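Local coordinates for CysQ, sulfite synthesis pathway protein (PDB 3B8B) that probably hydrolyses the 3'-phosphate of adenosine 3',5'-bisphosphate to give AMP, with magnesium as cofactor, as a member of the inositol monophosphatase superfamily, at residues R186-A191 against N215-S220. Residues are numbered along the deposited sequence; the frame is centred on the assembly and turned at random. Where two conformers were deposited one is given.
Sequences RDHFIA and NVELIS. With SO4 (sulfate ion), chain C.
I190 and A191 pair in parallel with E217 and L218, on the two short strands of a beta-alpha-beta unit whose crossover helix is 200-212; E217 N gives to F189 O (2.9 Å), A191 N to E217 O (3.0 Å) and I219 N to A191 O (2.9 Å). The bond from F189 N to N215 O is weak.

H188 and E217 add a side-chain link. E217 is fully stretched, CG anti to the backbone N (chi1 -180°), and its carboxylate reaches H188, where NE2 gives a 2.8 Å hydrogen bond to OE1. OE1 lies in the ring plane, and NE2 meets it on its anti side, 22° out of the carboxylate plane, with ring and carboxylate planes 32° apart. CD1 of I190 lies against the same OE1, and I190 CG2 meets I219 CG1 at 3.7 Å. F189, A191, V216 and L218 take the other face, where L218 and A191 also pack on helix 200-212 and the F189 ring stacks with H213.

Away from the predicted magnesium site, a sulfate, probably from the crystallisation liquor, lies beside N215 and H188. H213 ND1 also bonds this ion, while N215 N reaches its O2 at 2.7 Å.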
loop_
_atom_site.group_PDB
_atom_site.type_symbol
_atom_site.label_atom_id
_atom_site.label_comp_id
_atom_site.label_asym_id
_atom_site.label_seq_id
_atom_site.Cartn_x
_atom_site.Cartn_y
_atom_site.Cartn_z
ATOM N N ARG A 186 -6.954 -22.805 6.675
ATOM C CA ARG A 186 -8.237 -22.612 7.320
ATOM C C ARG A 186 -9.239 -23.163 6.343
ATOM O O ARG A 186 -8.954 -23.279 5.137
ATOM C CB ARG A 186 -8.482 -21.129 7.655
ATOM C CG ARG A 186 -8.031 -20.164 6.570
ATOM C CD ARG A 186 -8.067 -18.685 6.978
ATOM N NE ARG A 186 -7.532 -17.887 5.871
ATOM C CZ ARG A 186 -8.202 -17.596 4.757
ATOM N NH1 ARG A 186 -9.450 -18.000 4.602
ATOM N NH2 ARG A 186 -7.628 -16.904 3.786
ATOM N N ASP A 187 -10.390 -23.541 6.831
ATOM C CA ASP A 187 -11.321 -24.154 5.936
ATOM C C ASP A 187 -12.416 -23.182 5.677
ATOM O O ASP A 187 -13.430 -23.566 5.099
ATOM C CB ASP A 187 -11.862 -25.474 6.505
ATOM C CG ASP A 187 -12.693 -25.271 7.758
ATOM O OD1 ASP A 187 -12.744 -24.113 8.256
ATOM O OD2 ASP A 187 -13.272 -26.275 8.235
ATOM N N HIS A 188 -12.245 -21.915 6.095
ATOM C CA HIS A 188 -13.336 -21.007 5.904
ATOM C C HIS A 188 -12.926 -19.830 5.043
ATOM O O HIS A 188 -11.752 -19.530 4.910
ATOM C CB HIS A 188 -13.970 -20.614 7.236
ATOM C CG HIS A 188 -13.258 -19.546 7.984
ATOM N ND1 HIS A 188 -12.175 -19.795 8.800
ATOM C CD2 HIS A 188 -13.538 -18.230 8.117
ATOM C CE1 HIS A 188 -11.783 -18.664 9.358
ATOM N NE2 HIS A 188 -12.604 -17.701 8.968
ATOM N N PHE A 189 -13.935 -19.222 4.441
ATOM C CA PHE A 189 -13.772 -18.141 3.486
ATOM C C PHE A 189 -13.785 -16.818 4.225
ATOM O O PHE A 189 -14.687 -16.557 5.020
ATOM C CB PHE A 189 -14.916 -18.163 2.494
ATOM C CG PHE A 189 -14.776 -17.178 1.397
ATOM C CD1 PHE A 189 -14.016 -17.487 0.272
ATOM C CD2 PHE A 189 -15.385 -15.927 1.471
ATOM C CE1 PHE A 189 -13.874 -16.576 -0.764
ATOM C CE2 PHE A 189 -15.225 -15.006 0.430
ATOM C CZ PHE A 189 -14.463 -15.337 -0.675
ATOM N N ILE A 190 -12.823 -15.963 3.925
ATOM C CA ILE A 190 -12.751 -14.652 4.578
ATOM C C ILE A 190 -12.724 -13.523 3.555
ATOM O O ILE A 190 -11.900 -13.530 2.642
ATOM C CB ILE A 190 -11.504 -14.523 5.478
ATOM C CG1 ILE A 190 -11.531 -15.583 6.584
ATOM C CG2 ILE A 190 -11.348 -13.081 6.077
ATOM C CD1 ILE A 190 -10.268 -15.610 7.418
ATOM N N ALA A 191 -13.602 -12.538 3.747
ATOM C CA ALA A 191 -13.582 -11.316 2.974
ATOM C C ALA A 191 -13.195 -10.161 3.879
ATOM O O ALA A 191 -13.482 -10.171 5.074
ATOM C CB ALA A 191 -14.964 -11.046 2.319
ATOM N N ASN A 215 -19.337 -20.891 4.943
ATOM C CA ASN A 215 -18.538 -20.742 6.162
ATOM C C ASN A 215 -17.834 -19.384 6.149
ATOM O O ASN A 215 -16.622 -19.274 6.371
ATOM C CB ASN A 215 -17.517 -21.885 6.235
ATOM C CG ASN A 215 -17.133 -22.270 7.662
ATOM O OD1 ASN A 215 -16.368 -23.234 7.878
ATOM N ND2 ASN A 215 -17.689 -21.568 8.637
ATOM N N VAL A 216 -18.594 -18.330 5.948
ATOM C CA VAL A 216 -18.021 -17.026 5.682
ATOM C C VAL A 216 -17.742 -16.208 6.961
ATOM O O VAL A 216 -18.532 -16.233 7.919
ATOM C CB VAL A 216 -18.956 -16.238 4.743
ATOM C CG1 VAL A 216 -20.356 -16.051 5.369
ATOM C CG2 VAL A 216 -18.305 -14.902 4.314
ATOM N N GLU A 217 -16.616 -15.501 6.941
ATOM C CA GLU A 217 -16.274 -14.499 7.946
ATOM C C GLU A 217 -15.882 -13.194 7.247
ATOM O O GLU A 217 -15.217 -13.212 6.227
ATOM C CB GLU A 217 -15.113 -14.974 8.829
ATOM C CG GLU A 217 -14.690 -13.956 9.930
ATOM C CD GLU A 217 -13.380 -14.291 10.630
ATOM O OE1 GLU A 217 -12.640 -15.178 10.146
ATOM O OE2 GLU A 217 -13.054 -13.629 11.654
ATOM N N LEU A 218 -16.280 -12.074 7.832
ATOM C CA LEU A 218 -15.837 -10.758 7.389
ATOM C C LEU A 218 -14.859 -10.212 8.418
ATOM O O LEU A 218 -15.110 -10.327 9.602
ATOM C CB LEU A 218 -17.018 -9.807 7.265
ATOM C CG LEU A 218 -17.645 -9.690 5.880
ATOM C CD1 LEU A 218 -16.703 -8.900 4.939
ATOM C CD2 LEU A 218 -17.967 -11.105 5.327
ATOM N N ILE A 219 -13.774 -9.620 7.954
ATOM C CA ILE A 219 -12.835 -8.884 8.795
ATOM C C ILE A 219 -12.627 -7.481 8.214
ATOM O O ILE A 219 -13.045 -7.209 7.100
ATOM C CB ILE A 219 -11.517 -9.632 8.960
ATOM C CG1 ILE A 219 -10.747 -9.736 7.633
ATOM C CG2 ILE A 219 -11.765 -11.024 9.618
ATOM C CD1 ILE A 219 -9.348 -10.324 7.714
ATOM N N SER A 220 -12.019 -6.582 8.989
ATOM C CA SER A 220 -11.835 -5.219 8.495
ATOM C C SER A 220 -10.521 -4.660 8.981
ATOM O O SER A 220 -10.043 -5.016 10.062
ATOM C CB SER A 220 -12.981 -4.293 8.905
ATOM O OG SER A 220 -13.067 -4.160 10.332
HETATM S S SO4 C . -16.735 -21.706 2.516
HETATM O O1 SO4 C . -15.436 -22.031 3.145
HETATM O O2 SO4 C . -17.333 -20.579 3.205
HETATM O O3 SO4 C . -16.505 -21.397 1.086
HETATM O O4 SO4 C . -17.622 -22.863 2.659
#